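Local atomic coordinates of centrosomal protein of 104 kDa (Homo sapiens, PDB entry 5LPH), a protein that is required for ciliogenesis and for structural integrity at the ciliary tip, and carries the tubulin-binding TOG domain described here. Residues Q177-L183 / G213-F217. Numbering follows the deposited sequence.
Sequences QIIPSYL and GSSGF
P180 lies over the ring of F217 where, in the HEAT-repeat array of this TOG domain, the short helix 178-183 meets the loop between helices 193-210 and 219-229. It is a CH-pi contact: P180 CB stands 3.6 Å from the centroid of the F217 ring, 9° off the ring normal, and the two side chains cross at about a right angle. L183 meets the same ring differently, its CD1 near the ring plane, 4.3 Å from F217 CZ at the edge. F217 CG sits beside its backbone N (chi1 -68°), which brings the ring in beneath the proline, while L203 of helix 193-210 also touches it. With an alanine here, P180 CB would probably lose the aromatic face it rests on and L183 CD1 its neighbour at the edge. The loop is braced by an ST turn, S215 OG accepting from F217 N and also bonding to G211 O. Q177 runs extended beyond CG over the loop backbone. G216 suits its place: a CB would jam against S215 O and press on Q177 O and P180 CB. The carbonyl of S215 faces 177-183, its O lying 3.5 Å from P180 CG and accepting a CA-H...O contact from Q177 CA at 3.4 Å.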
ATOM      1  N   GLN A 177      -2.484   7.314  10.056  1.00 68.29           N
ATOM      2  CA  GLN A 177      -2.612   8.172   8.865  1.00 69.14           C
ATOM      3  C   GLN A 177      -1.526   7.966   7.796  1.00 67.62           C
ATOM      4  O   GLN A 177      -1.249   8.866   6.993  1.00 70.91           O
ATOM      5  CB  GLN A 177      -2.669   9.657   9.261  1.00 70.69           C
ATOM      6  CG  GLN A 177      -3.709   9.998  10.316  1.00 72.01           C
ATOM      7  CD  GLN A 177      -3.768  11.486  10.628  1.00 72.95           C
ATOM      8  OE1 GLN A 177      -3.105  12.302   9.978  1.00 71.84           O
ATOM      9  NE2 GLN A 177      -4.563  11.847  11.632  1.00 71.54           N
ATOM     10  N   ILE A 178      -0.946   6.771   7.755  1.00 64.89           N
ATOM     11  CA  ILE A 178       0.197   6.491   6.886  1.00 61.01           C
ATOM     12  C   ILE A 178      -0.242   6.175   5.451  1.00 56.19           C
ATOM     13  O   ILE A 178       0.340   6.700   4.499  1.00 53.73           O
ATOM     14  CB  ILE A 178       1.052   5.332   7.458  1.00 63.30           C
ATOM     15  CG1 ILE A 178       1.709   5.765   8.775  1.00 65.78           C
ATOM     16  CG2 ILE A 178       2.125   4.893   6.469  1.00 61.21           C
ATOM     17  CD1 ILE A 178       2.182   4.607   9.625  1.00 67.98           C
ATOM     18  N   ILE A 179      -1.248   5.312   5.300  1.00 51.49           N
ATOM     19  CA  ILE A 179      -1.623   4.790   3.975  1.00 48.74           C
ATOM     20  C   ILE A 179      -2.149   5.871   3.027  1.00 48.36           C
ATOM     21  O   ILE A 179      -1.739   5.895   1.865  1.00 46.58           O
ATOM     22  CB  ILE A 179      -2.560   3.550   4.069  1.00 47.97           C
ATOM     23  CG1 ILE A 179      -1.728   2.347   4.539  1.00 47.54           C
ATOM     24  CG2 ILE A 179      -3.230   3.236   2.729  1.00 45.91           C
ATOM     25  CD1 ILE A 179      -2.518   1.130   4.969  1.00 48.28           C
ATOM     26  N   PRO A 180      -3.043   6.764   3.508  1.00 48.06           N
ATOM     27  CA  PRO A 180      -3.467   7.888   2.668  1.00 47.66           C
ATOM     28  C   PRO A 180      -2.321   8.715   2.083  1.00 47.69           C
ATOM     29  O   PRO A 180      -2.417   9.172   0.950  1.00 50.10           O
ATOM     30  CB  PRO A 180      -4.321   8.718   3.624  1.00 47.92           C
ATOM     31  CG  PRO A 180      -4.969   7.683   4.477  1.00 48.86           C
ATOM     32  CD  PRO A 180      -3.893   6.655   4.710  1.00 48.73           C
ATOM     33  N   SER A 181      -1.240   8.874   2.840  1.00 47.31           N
ATOM     34  CA  SER A 181      -0.071   9.619   2.377  1.00 48.36           C
ATOM     35  C   SER A 181       0.658   8.984   1.186  1.00 47.34           C
ATOM     36  O   SER A 181       1.257   9.700   0.392  1.00 49.74           O
ATOM     37  CB  SER A 181       0.900   9.837   3.538  1.00 49.15           C
ATOM     38  OG  SER A 181       2.078  10.478   3.096  1.00 52.36           O
ATOM     39  N   TYR A 182       0.623   7.657   1.075  1.00 47.65           N
ATOM     40  CA  TYR A 182       1.154   6.964  -0.109  1.00 46.30           C
ATOM     41  C   TYR A 182       0.255   7.135  -1.324  1.00 44.34           C
ATOM     42  O   TYR A 182       0.751   7.226  -2.446  1.00 44.59           O
ATOM     43  CB  TYR A 182       1.356   5.466   0.149  1.00 47.81           C
ATOM     44  CG  TYR A 182       2.472   5.195   1.111  1.00 49.03           C
ATOM     45  CD1 TYR A 182       3.795   5.468   0.765  1.00 49.63           C
ATOM     46  CD2 TYR A 182       2.214   4.686   2.379  1.00 52.26           C
ATOM     47  CE1 TYR A 182       4.828   5.231   1.656  1.00 51.39           C
ATOM     48  CE2 TYR A 182       3.241   4.455   3.274  1.00 53.27           C
ATOM     49  CZ  TYR A 182       4.540   4.722   2.908  1.00 52.57           C
ATOM     50  OH  TYR A 182       5.536   4.464   3.807  1.00 55.74           O
ATOM     51  N   LEU A 183      -1.057   7.171  -1.097  1.00 42.39           N
ATOM     52  CA  LEU A 183      -2.034   7.242  -2.184  1.00 42.73           C
ATOM     53  C   LEU A 183      -2.144   8.616  -2.843  1.00 43.18           C
ATOM     54  O   LEU A 183      -2.635   8.709  -3.968  1.00 42.54           O
ATOM     55  CB  LEU A 183      -3.412   6.787  -1.694  1.00 42.66           C
ATOM     56  CG  LEU A 183      -3.490   5.356  -1.154  1.00 42.10           C
ATOM     57  CD1 LEU A 183      -4.849   5.091  -0.534  1.00 41.87           C
ATOM     58  CD2 LEU A 183      -3.197   4.340  -2.250  1.00 42.80           C
ATOM     59  N   GLY A 213      -9.587  15.090   7.394  1.00 81.10           N
ATOM     60  CA  GLY A 213      -9.360  15.516   8.782  1.00 82.04           C
ATOM     61  C   GLY A 213      -8.473  14.541   9.530  1.00 82.80           C
ATOM     62  O   GLY A 213      -7.246  14.596   9.406  1.00 88.90           O
ATOM     63  N   SER A 214      -9.098  13.634  10.284  1.00 78.76           N
ATOM     64  CA  SER A 214      -8.365  12.626  11.069  1.00 77.97           C
ATOM     65  C   SER A 214      -7.743  11.490  10.242  1.00 76.67           C
ATOM     66  O   SER A 214      -6.911  10.747  10.759  1.00 77.38           O
ATOM     67  CB  SER A 214      -9.245  12.020  12.164  1.00 78.09           C
ATOM     68  OG  SER A 214      -9.470  12.938  13.212  1.00 79.23           O
ATOM     69  N   SER A 215      -8.147  11.357   8.978  1.00 70.97           N
ATOM     70  CA  SER A 215      -7.714  10.259   8.112  1.00 65.51           C
ATOM     71  C   SER A 215      -6.259  10.338   7.639  1.00 63.42           C
ATOM     72  O   SER A 215      -5.587   9.311   7.550  1.00 62.58           O
ATOM     73  CB  SER A 215      -8.605  10.212   6.873  1.00 64.47           C
ATOM     74  OG  SER A 215      -8.384  11.347   6.051  1.00 62.66           O
ATOM     75  N   GLY A 216      -5.796  11.545   7.308  1.00 58.85           N
ATOM     76  CA  GLY A 216      -4.519  11.741   6.613  1.00 54.55           C
ATOM     77  C   GLY A 216      -4.713  12.353   5.239  1.00 52.85           C
ATOM     78  O   GLY A 216      -3.789  12.949   4.696  1.00 49.69           O
ATOM     79  N   PHE A 217      -5.905  12.186   4.666  1.00 53.95           N
ATOM     80  CA  PHE A 217      -6.319  12.957   3.494  1.00 56.67           C
ATOM     81  C   PHE A 217      -6.696  14.377   3.908  1.00 57.26           C
ATOM     82  O   PHE A 217      -7.397  14.583   4.908  1.00 55.25           O
ATOM     83  CB  PHE A 217      -7.549  12.347   2.819  1.00 56.73           C
ATOM     84  CG  PHE A 217      -7.302  11.021   2.174  1.00 55.98           C
ATOM     85  CD1 PHE A 217      -6.350  10.886   1.169  1.00 55.19           C
ATOM     86  CD2 PHE A 217      -8.056   9.910   2.538  1.00 55.10           C
ATOM     87  CE1 PHE A 217      -6.134   9.664   0.560  1.00 56.21           C
ATOM     88  CE2 PHE A 217      -7.846   8.685   1.930  1.00 55.69           C
ATOM     89  CZ  PHE A 217      -6.883   8.562   0.940  1.00 55.65           C
TER